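Side-chain contacts in 70 KDA protein (Xanthomonas sp., PDB 4B2N), which cleaves rubber (polyisoprene) oxidatively as a processive dihaem dioxygenase, carrying two covalently attached c-type haems: residues Ser197-Ala202 with Ala558-Gln563; Ala349-Thr354 with Gly508-Ala513; Ser447-Tyr452 with Thr460-Asp465. One frame throughout, in Å; residues are numbered along the deposited sequence.

Interactions 1 and 2 adjoin, their centres about 9 Å apart, and interaction 2 is nested along the chain inside the loop closed by interaction 1. Tyr560 of interaction 1 joins them by a probable hydrogen bond, its OH 2.7 Å from Trp510 O of interaction 2, while the Trp562 indole meets the Lys353 side chain. Interaction 3, nested along the chain inside both loops, lies across the chain's centre, about 46 Å from the centre of interaction 1 and 43 Å from that of interaction 2. None is a haem-binding contact, yet each comes near a haem c: the side chains of Tyr560, Trp510 and Trp449 are about 10, 9 and 11 Å from one.

Interaction 1 (Ser197-Ala202 with Ala558-Gln563); sequences SRLGTA and ASYDWQ
Leu199 carries the whole apolar contact, laying its two methyl groups against the ring of Tyr560. CD2 is centred over one face in a CH-pi contact, 4.0 Å from the centroid of the Tyr560 ring and 7° off its normal. The other branch sits nearer the backbone end of the same ring, with Leu199 CD1 3.7 Å from Tyr560 CD1. Having CG anti to the backbone N (chi1 177°) extends the leucine toward the tyrosine, and the two side chains cross at about a right angle. A looser touch follows at Trp562, whose CH2 is 4.5 Å from Leu199 CD2, the methyl approaching that indole obliquely. Within 558-563 the aromatic groups also pack together: Tyr560 CD2 lies over one face of the Trp562 indole, toward its rim.

Tyr560 and Asp561 form a short strand, paired antiparallel with 566-567. The loop that follows helix 192-195 thus meets this two-stranded piece with Leu199, which also touches Trp567 on the partner strand.

No hydrogen bond runs between the two segments; the polar atoms are held by other partners. Asp561 forms an Asx turn, its OD1 accepting from Gln563 N at 2.8 Å, nearly along the C-O axis, and also from Lys564 N. Tyr560 OH bonds to Trp510 O, which ties down the far end of the ring that Leu199 covers, and Trp562 NE1 is bonded to Phe557 O. A backbone hydrogen bond between Gly200 and Tyr555 holds the leucine's loop beside the same region.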
loop_
_atom_site.group_PDB
_atom_site.type_symbol
_atom_site.label_atom_id
_atom_site.label_comp_id
_atom_site.label_asym_id
_atom_site.label_seq_id
_atom_site.Cartn_x
_atom_site.Cartn_y
_atom_site.Cartn_z
ATOM N N SER A 197 10.589 1.064 4.375
ATOM C CA SER A 197 11.640 2.085 4.196
ATOM C C SER A 197 12.372 2.237 5.496
ATOM O O SER A 197 11.951 1.664 6.472
ATOM C CB SER A 197 11.019 3.436 3.831
ATOM O OG SER A 197 9.974 3.743 4.770
ATOM N N ARG A 198 13.470 3.007 5.491
ATOM C CA ARG A 198 14.219 3.287 6.718
ATOM C C ARG A 198 13.875 4.706 7.015
ATOM O O ARG A 198 13.905 5.514 6.085
ATOM C CB ARG A 198 15.715 3.182 6.413
ATOM C CG ARG A 198 16.196 1.751 6.297
ATOM C CD ARG A 198 17.730 1.755 6.181
ATOM N NE ARG A 198 18.240 0.378 6.096
ATOM C CZ ARG A 198 18.577 -0.347 7.165
ATOM N NH1 ARG A 198 18.389 0.164 8.400
ATOM N NH2 ARG A 198 18.980 -1.586 7.019
ATOM N N LEU A 199 13.583 5.018 8.274
ATOM C CA LEU A 199 13.618 6.383 8.738
ATOM C C LEU A 199 14.774 6.497 9.744
ATOM O O LEU A 199 14.672 5.942 10.861
ATOM C CB LEU A 199 12.289 6.746 9.408
ATOM C CG LEU A 199 12.273 8.152 9.988
ATOM C CD1 LEU A 199 12.665 9.143 8.862
ATOM C CD2 LEU A 199 10.886 8.480 10.539
ATOM N N GLY A 200 15.797 7.321 9.370
ATOM C CA GLY A 200 17.126 7.326 10.001
ATOM C C GLY A 200 18.056 6.378 9.266
ATOM O O GLY A 200 17.611 5.359 8.762
ATOM N N THR A 201 19.318 6.743 9.177
ATOM C CA THR A 201 20.320 5.859 8.682
ATOM C C THR A 201 20.325 4.608 9.589
ATOM O O THR A 201 19.752 4.568 10.720
ATOM C CB THR A 201 21.743 6.520 8.721
ATOM O OG1 THR A 201 22.076 6.823 10.092
ATOM C CG2 THR A 201 21.744 7.788 7.963
ATOM N N ALA A 202 20.953 3.576 9.073
ATOM C CA ALA A 202 21.115 2.371 9.831
ATOM C C ALA A 202 21.862 2.638 11.145
ATOM O O ALA A 202 21.617 1.956 12.090
ATOM C CB ALA A 202 21.829 1.322 8.962
ATOM N N ALA A 558 18.151 13.971 10.264
ATOM C CA ALA A 558 18.323 15.437 10.006
ATOM C C ALA A 558 17.356 15.967 8.939
ATOM O O ALA A 558 17.057 17.161 8.923
ATOM C CB ALA A 558 19.751 15.778 9.609
ATOM N N SER A 559 16.833 15.073 8.111
ATOM C CA SER A 559 15.872 15.404 7.076
ATOM C C SER A 559 14.467 15.361 7.559
ATOM O O SER A 559 13.599 15.826 6.860
ATOM C CB SER A 559 15.984 14.488 5.885
ATOM O OG SER A 559 17.278 14.708 5.300
ATOM N N TYR A 560 14.268 14.790 8.746
ATOM C CA TYR A 560 12.939 14.690 9.333
ATOM C C TYR A 560 12.716 15.878 10.239
ATOM O O TYR A 560 13.705 16.449 10.734
ATOM C CB TYR A 560 12.754 13.328 10.026
ATOM C CG TYR A 560 11.300 12.820 9.947
ATOM C CD1 TYR A 560 10.781 12.365 8.754
ATOM C CD2 TYR A 560 10.483 12.847 11.037
ATOM C CE1 TYR A 560 9.509 11.883 8.637
ATOM C CE2 TYR A 560 9.179 12.339 10.947
ATOM C CZ TYR A 560 8.692 11.898 9.753
ATOM O OH TYR A 560 7.446 11.420 9.665
ATOM N N ASP A 561 11.453 16.303 10.330
ATOM C CA ASP A 561 11.000 17.467 11.132
ATOM C C ASP A 561 10.379 16.915 12.399
ATOM O O ASP A 561 9.252 16.399 12.361
ATOM C CB ASP A 561 9.963 18.275 10.347
ATOM C CG ASP A 561 9.543 19.573 11.076
ATOM O OD1 ASP A 561 9.715 19.610 12.304
ATOM O OD2 ASP A 561 9.048 20.505 10.396
ATOM N N TRP A 562 11.093 17.041 13.536
ATOM C CA TRP A 562 10.627 16.481 14.775
ATOM C C TRP A 562 9.644 17.413 15.456
ATOM O O TRP A 562 9.124 17.074 16.508
ATOM C CB TRP A 562 11.791 16.050 15.692
ATOM C CG TRP A 562 12.607 15.084 14.936
ATOM C CD1 TRP A 562 13.726 15.347 14.150
ATOM C CD2 TRP A 562 12.283 13.677 14.720
ATOM N NE1 TRP A 562 14.158 14.188 13.547
ATOM C CE2 TRP A 562 13.323 13.146 13.849
ATOM C CE3 TRP A 562 11.291 12.823 15.203
ATOM C CZ2 TRP A 562 13.317 11.802 13.429
ATOM C CZ3 TRP A 562 11.321 11.477 14.831
ATOM C CH2 TRP A 562 12.317 10.978 13.962
ATOM N N GLN A 563 9.358 18.575 14.885
ATOM C CA GLN A 563 8.360 19.430 15.528
ATOM C C GLN A 563 7.005 19.342 14.880
ATOM O O GLN A 563 5.997 19.121 15.540
ATOM C CB GLN A 563 8.755 20.887 15.542
ATOM C CG GLN A 563 10.036 21.156 16.322
ATOM C CD GLN A 563 10.684 22.455 15.852
ATOM O OE1 GLN A 563 10.001 23.348 15.311
ATOM N NE2 GLN A 563 12.001 22.560 16.017
#

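Interaction 2 (Ala349-Thr354 with Gly508-Ala513); sequences ATYPKT and GAWATA
Trp510 reaches into the bend of 349-354, where its indole is gripped by one hydrogen bond and by packing over a face. NE1 donates to the backbone of Ala349, with Trp510 NE1 2.9 Å from Ala349 O and an N-H...O angle of 153°. The oxygen lies close to the indole plane, whereas the donor stands above the plane of the carbonyl. Tyr351, with CG anti to the backbone N (chi1 -178°), turns the edge of its ring to the indole face, a T-shaped pair with planes at 85°; its CD1 is 3.6 Å from Trp510 CE3. Tyr351 CA rests over the six-membered ring in a CH-pi contact, and farther along Pro352 CD comes within 3.4 Å of Trp510 CH2. Ala349 CB adds a touch at Trp510 CZ2.

On the opposite face Ala511 CB sits over the indole, so the ring is sandwiched between its own turn and the 349-354 loop. That turn is closed by Ala511 N bonding to Gly508 O at 2.9 Å. Outside the pair, Tyr351 and Pro352 meet Trp562, and Trp510 touches Leu199. The contact thereby joins the loop between helices 333-345 and 357-369 to the cytochrome c-like stretch between strand 500-502 and helix 524-528.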
loop_
_atom_site.group_PDB
_atom_site.type_symbol
_atom_site.label_atom_id
_atom_site.label_comp_id
_atom_site.label_asym_id
_atom_site.label_seq_id
_atom_site.Cartn_x
_atom_site.Cartn_y
_atom_site.Cartn_z
ATOM N N ALA A 349 7.301 1.223 14.850
ATOM C CA ALA A 349 8.409 1.818 15.635
ATOM C C ALA A 349 7.880 2.863 16.616
ATOM O O ALA A 349 6.868 3.576 16.330
ATOM C CB ALA A 349 9.405 2.512 14.689
ATOM N N THR A 350 8.546 2.948 17.772
ATOM C CA THR A 350 8.154 3.922 18.779
ATOM C C THR A 350 8.975 5.180 18.574
ATOM O O THR A 350 10.094 5.157 18.077
ATOM C CB THR A 350 8.360 3.410 20.236
ATOM O OG1 THR A 350 9.745 3.063 20.402
ATOM C CG2 THR A 350 7.470 2.212 20.529
ATOM N N TYR A 351 8.413 6.302 18.951
ATOM C CA TYR A 351 8.978 7.598 18.595
ATOM C C TYR A 351 10.297 7.758 19.303
ATOM O O TYR A 351 10.333 7.473 20.496
ATOM C CB TYR A 351 8.024 8.628 19.110
ATOM C CG TYR A 351 8.436 10.020 18.786
ATOM C CD1 TYR A 351 8.219 10.539 17.500
ATOM C CD2 TYR A 351 8.992 10.857 19.774
ATOM C CE1 TYR A 351 8.602 11.826 17.168
ATOM C CE2 TYR A 351 9.327 12.174 19.466
ATOM C CZ TYR A 351 9.119 12.649 18.172
ATOM O OH TYR A 351 9.449 13.945 17.868
ATOM N N PRO A 352 11.393 8.123 18.571
ATOM C CA PRO A 352 12.716 8.063 19.185
ATOM C C PRO A 352 13.128 9.370 19.925
ATOM O O PRO A 352 14.175 9.400 20.575
ATOM C CB PRO A 352 13.639 7.758 17.983
ATOM C CG PRO A 352 12.952 8.476 16.851
ATOM C CD PRO A 352 11.473 8.581 17.179
ATOM N N LYS A 353 12.319 10.425 19.856
ATOM C CA LYS A 353 12.699 11.668 20.563
ATOM C C LYS A 353 11.881 11.979 21.806
ATOM O O LYS A 353 11.055 11.180 22.275
ATOM C CB LYS A 353 12.752 12.836 19.576
ATOM C CG LYS A 353 13.876 12.499 18.605
ATOM C CD LYS A 353 14.361 13.602 17.716
ATOM C CE LYS A 353 15.216 12.899 16.660
ATOM N NZ LYS A 353 16.670 13.103 16.821
ATOM N N THR A 354 12.161 13.148 22.373
ATOM C CA THR A 354 11.560 13.520 23.617
ATOM C C THR A 354 10.079 13.893 23.445
ATOM O O THR A 354 9.681 14.513 22.452
ATOM C CB THR A 354 12.378 14.678 24.270
ATOM O OG1 THR A 354 11.625 15.162 25.371
ATOM C CG2 THR A 354 12.554 15.861 23.285
ATOM N N GLY A 508 1.995 4.950 14.855
ATOM C CA GLY A 508 3.136 4.829 13.883
ATOM C C GLY A 508 3.138 6.035 12.955
ATOM O O GLY A 508 4.126 6.309 12.281
ATOM N N ALA A 509 2.050 6.804 12.927
ATOM C CA ALA A 509 1.910 7.857 11.915
ATOM C C ALA A 509 2.966 8.933 12.099
ATOM O O ALA A 509 3.273 9.662 11.175
ATOM C CB ALA A 509 0.534 8.494 12.007
ATOM N N TRP A 510 3.507 9.059 13.302
ATOM C CA TRP A 510 4.644 9.958 13.515
ATOM C C TRP A 510 5.757 9.803 12.489
ATOM O O TRP A 510 6.459 10.779 12.104
ATOM C CB TRP A 510 5.134 9.743 14.977
ATOM C CG TRP A 510 6.009 8.499 15.231
ATOM C CD1 TRP A 510 5.625 7.283 15.832
ATOM C CD2 TRP A 510 7.393 8.277 14.820
ATOM N NE1 TRP A 510 6.652 6.394 15.886
ATOM C CE2 TRP A 510 7.743 6.907 15.288
ATOM C CE3 TRP A 510 8.381 9.062 14.226
ATOM C CZ2 TRP A 510 8.981 6.373 15.128
ATOM C CZ3 TRP A 510 9.634 8.467 14.027
ATOM C CH2 TRP A 510 9.925 7.171 14.492
ATOM N N ALA A 511 5.922 8.562 12.001
ATOM C CA ALA A 511 7.042 8.155 11.189
ATOM C C ALA A 511 6.766 8.129 9.676
ATOM O O ALA A 511 7.710 7.937 8.846
ATOM C CB ALA A 511 7.451 6.742 11.611
ATOM N N THR A 512 5.503 8.210 9.299
ATOM C CA THR A 512 5.087 7.812 7.939
ATOM C C THR A 512 4.780 8.982 7.027
ATOM O O THR A 512 4.014 8.840 6.067
ATOM C CB THR A 512 3.917 6.809 7.971
ATOM O OG1 THR A 512 2.761 7.477 8.526
ATOM C CG2 THR A 512 4.240 5.607 8.892
ATOM N N ALA A 513 5.369 10.149 7.272
ATOM C CA ALA A 513 5.138 11.241 6.327
ATOM C C ALA A 513 5.756 10.839 4.908
ATOM O O ALA A 513 6.690 10.056 4.831
ATOM C CB ALA A 513 5.774 12.529 6.882
#

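Interaction 3 (Ser447-Tyr452 with Thr460-Asp465); sequences SGWWAY and TGYPSD
Trp449 holds CG anti to its own backbone N (chi1 174°), while Tyr462 swings CG beside the backbone N and anti to the carbonyl carbon (chi1 -77°), and these two settings bring the pyrrole side of the indole to the phenol end of the tyrosine. The hydroxyl comes up to the indole edge, near its plane: Tyr462 OH is 3.3 Å from Trp449 CD1 and 3.7 Å from Trp449 NE1. No hydrogen bond crosses the contact. Beside the hydroxyl, Tyr462 CE1 packs 3.7 Å from Trp449 CD1. The five-membered ring and the phenol ring are inclined at 47°, their centroids 5.9 Å apart.

Behind this meeting point, Trp449 starts a turn closed by Tyr452 N bonding to Trp449 O at 2.7 Å. Its six-membered ring leans on a neighbour, Trp449 CZ3 lying over one face of the Trp450 indole. Trp449 also stacks with the ring of His312, and Arg330 makes a cation-pi contact with Tyr462. Both segments belong to the connection from helix 439-446 to helix 467-481, which folds back on itself here; Trp449 packs on helices 312-319 and 326-331, and Pro463 rests against helix 467-481.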
loop_
_atom_site.group_PDB
_atom_site.type_symbol
_atom_site.label_atom_id
_atom_site.label_comp_id
_atom_site.label_asym_id
_atom_site.label_seq_id
_atom_site.Cartn_x
_atom_site.Cartn_y
_atom_site.Cartn_z
ATOM N N SER A 447 -17.721 -12.187 -8.964
ATOM C CA SER A 447 -18.143 -13.455 -9.512
ATOM C C SER A 447 -16.942 -14.360 -9.803
ATOM O O SER A 447 -17.022 -15.176 -10.714
ATOM C CB SER A 447 -18.942 -13.214 -10.836
ATOM O OG SER A 447 -18.098 -12.562 -11.795
ATOM N N GLY A 448 -15.819 -14.235 -9.076
ATOM C CA GLY A 448 -14.730 -15.181 -9.383
ATOM C C GLY A 448 -13.790 -15.451 -8.225
ATOM O O GLY A 448 -14.101 -15.191 -7.063
ATOM N N TRP A 449 -12.585 -15.864 -8.559
ATOM C CA TRP A 449 -11.624 -16.294 -7.549
ATOM C C TRP A 449 -11.278 -15.120 -6.616
ATOM O O TRP A 449 -11.149 -15.278 -5.395
ATOM C CB TRP A 449 -10.385 -16.849 -8.334
ATOM C CG TRP A 449 -9.249 -17.209 -7.412
ATOM C CD1 TRP A 449 -8.984 -18.440 -6.798
ATOM C CD2 TRP A 449 -8.211 -16.295 -6.953
ATOM N NE1 TRP A 449 -7.865 -18.350 -6.000
ATOM C CE2 TRP A 449 -7.341 -17.064 -6.063
ATOM C CE3 TRP A 449 -7.938 -14.913 -7.152
ATOM C CZ2 TRP A 449 -6.241 -16.474 -5.414
ATOM C CZ3 TRP A 449 -6.830 -14.353 -6.536
ATOM C CH2 TRP A 449 -6.007 -15.112 -5.649
ATOM N N TRP A 450 -11.178 -13.923 -7.158
ATOM C CA TRP A 450 -10.835 -12.770 -6.346
ATOM C C TRP A 450 -11.786 -12.596 -5.192
ATOM O O TRP A 450 -11.351 -12.258 -4.070
ATOM C CB TRP A 450 -10.792 -11.530 -7.242
ATOM C CG TRP A 450 -9.713 -11.701 -8.256
ATOM C CD1 TRP A 450 -9.838 -12.161 -9.563
ATOM C CD2 TRP A 450 -8.267 -11.487 -8.040
ATOM N NE1 TRP A 450 -8.593 -12.262 -10.135
ATOM C CE2 TRP A 450 -7.615 -11.870 -9.261
ATOM C CE3 TRP A 450 -7.508 -10.983 -6.982
ATOM C CZ2 TRP A 450 -6.222 -11.717 -9.430
ATOM C CZ3 TRP A 450 -6.155 -10.836 -7.130
ATOM C CH2 TRP A 450 -5.508 -11.230 -8.330
ATOM N N ALA A 451 -13.079 -12.884 -5.440
ATOM C CA ALA A 451 -14.079 -12.710 -4.374
ATOM C C ALA A 451 -14.237 -14.027 -3.601
ATOM O O ALA A 451 -15.185 -14.143 -2.872
ATOM C CB ALA A 451 -15.465 -12.205 -4.929
ATOM N N TYR A 452 -13.313 -14.984 -3.761
ATOM C CA TYR A 452 -13.446 -16.312 -3.115
ATOM C C TYR A 452 -14.797 -16.975 -3.451
ATOM O O TYR A 452 -15.585 -17.370 -2.523
ATOM C CB TYR A 452 -13.372 -16.195 -1.571
ATOM C CG TYR A 452 -12.063 -15.827 -0.963
ATOM C CD1 TYR A 452 -11.522 -14.531 -1.113
ATOM C CD2 TYR A 452 -11.360 -16.761 -0.205
ATOM C CE1 TYR A 452 -10.332 -14.167 -0.475
ATOM C CE2 TYR A 452 -10.157 -16.410 0.468
ATOM C CZ TYR A 452 -9.666 -15.125 0.312
ATOM O OH TYR A 452 -8.490 -14.826 0.918
ATOM N N THR A 460 -18.938 -25.863 -7.852
ATOM C CA THR A 460 -18.015 -27.000 -7.857
ATOM C C THR A 460 -16.714 -26.425 -8.378
ATOM O O THR A 460 -16.736 -25.426 -9.087
ATOM C CB THR A 460 -18.418 -28.117 -8.831
ATOM O OG1 THR A 460 -18.545 -29.360 -8.119
ATOM C CG2 THR A 460 -17.365 -28.242 -9.972
ATOM N N GLY A 461 -15.598 -27.030 -7.965
ATOM C CA GLY A 461 -14.317 -26.910 -8.610
ATOM C C GLY A 461 -13.996 -25.716 -9.453
ATOM O O GLY A 461 -14.841 -24.920 -9.903
ATOM N N TYR A 462 -12.710 -25.576 -9.653
ATOM C CA TYR A 462 -12.241 -24.561 -10.540
ATOM C C TYR A 462 -12.660 -24.924 -11.983
ATOM O O TYR A 462 -12.510 -26.085 -12.382
ATOM C CB TYR A 462 -10.745 -24.439 -10.353
ATOM C CG TYR A 462 -10.490 -23.640 -9.051
ATOM C CD1 TYR A 462 -10.953 -22.306 -8.937
ATOM C CD2 TYR A 462 -9.848 -24.213 -7.934
ATOM C CE1 TYR A 462 -10.775 -21.589 -7.756
ATOM C CE2 TYR A 462 -9.645 -23.471 -6.747
ATOM C CZ TYR A 462 -10.127 -22.167 -6.676
ATOM O OH TYR A 462 -9.988 -21.360 -5.532
ATOM N N PRO A 463 -13.188 -23.951 -12.754
ATOM C CA PRO A 463 -13.378 -24.149 -14.171
ATOM C C PRO A 463 -12.045 -24.611 -14.777
ATOM O O PRO A 463 -10.989 -24.441 -14.157
ATOM C CB PRO A 463 -13.738 -22.735 -14.661
ATOM C CG PRO A 463 -14.460 -22.148 -13.487
ATOM C CD PRO A 463 -13.667 -22.624 -12.322
ATOM N N SER A 464 -12.119 -25.223 -15.940
ATOM C CA SER A 464 -10.923 -25.696 -16.663
ATOM C C SER A 464 -9.925 -24.595 -17.037
ATOM O O SER A 464 -10.264 -23.477 -17.474
ATOM C CB SER A 464 -11.317 -26.484 -17.918
ATOM O OG SER A 464 -12.044 -25.622 -18.770
ATOM N N ASP A 465 -8.678 -24.983 -16.934
ATOM C CA ASP A 465 -7.573 -24.125 -17.149
ATOM C C ASP A 465 -7.259 -24.308 -18.619
ATOM O O ASP A 465 -6.357 -25.049 -18.976
ATOM C CB ASP A 465 -6.410 -24.623 -16.288
ATOM C CG ASP A 465 -5.196 -23.799 -16.436
ATOM O OD1 ASP A 465 -5.238 -22.661 -16.895
ATOM O OD2 ASP A 465 -4.137 -24.304 -16.108
#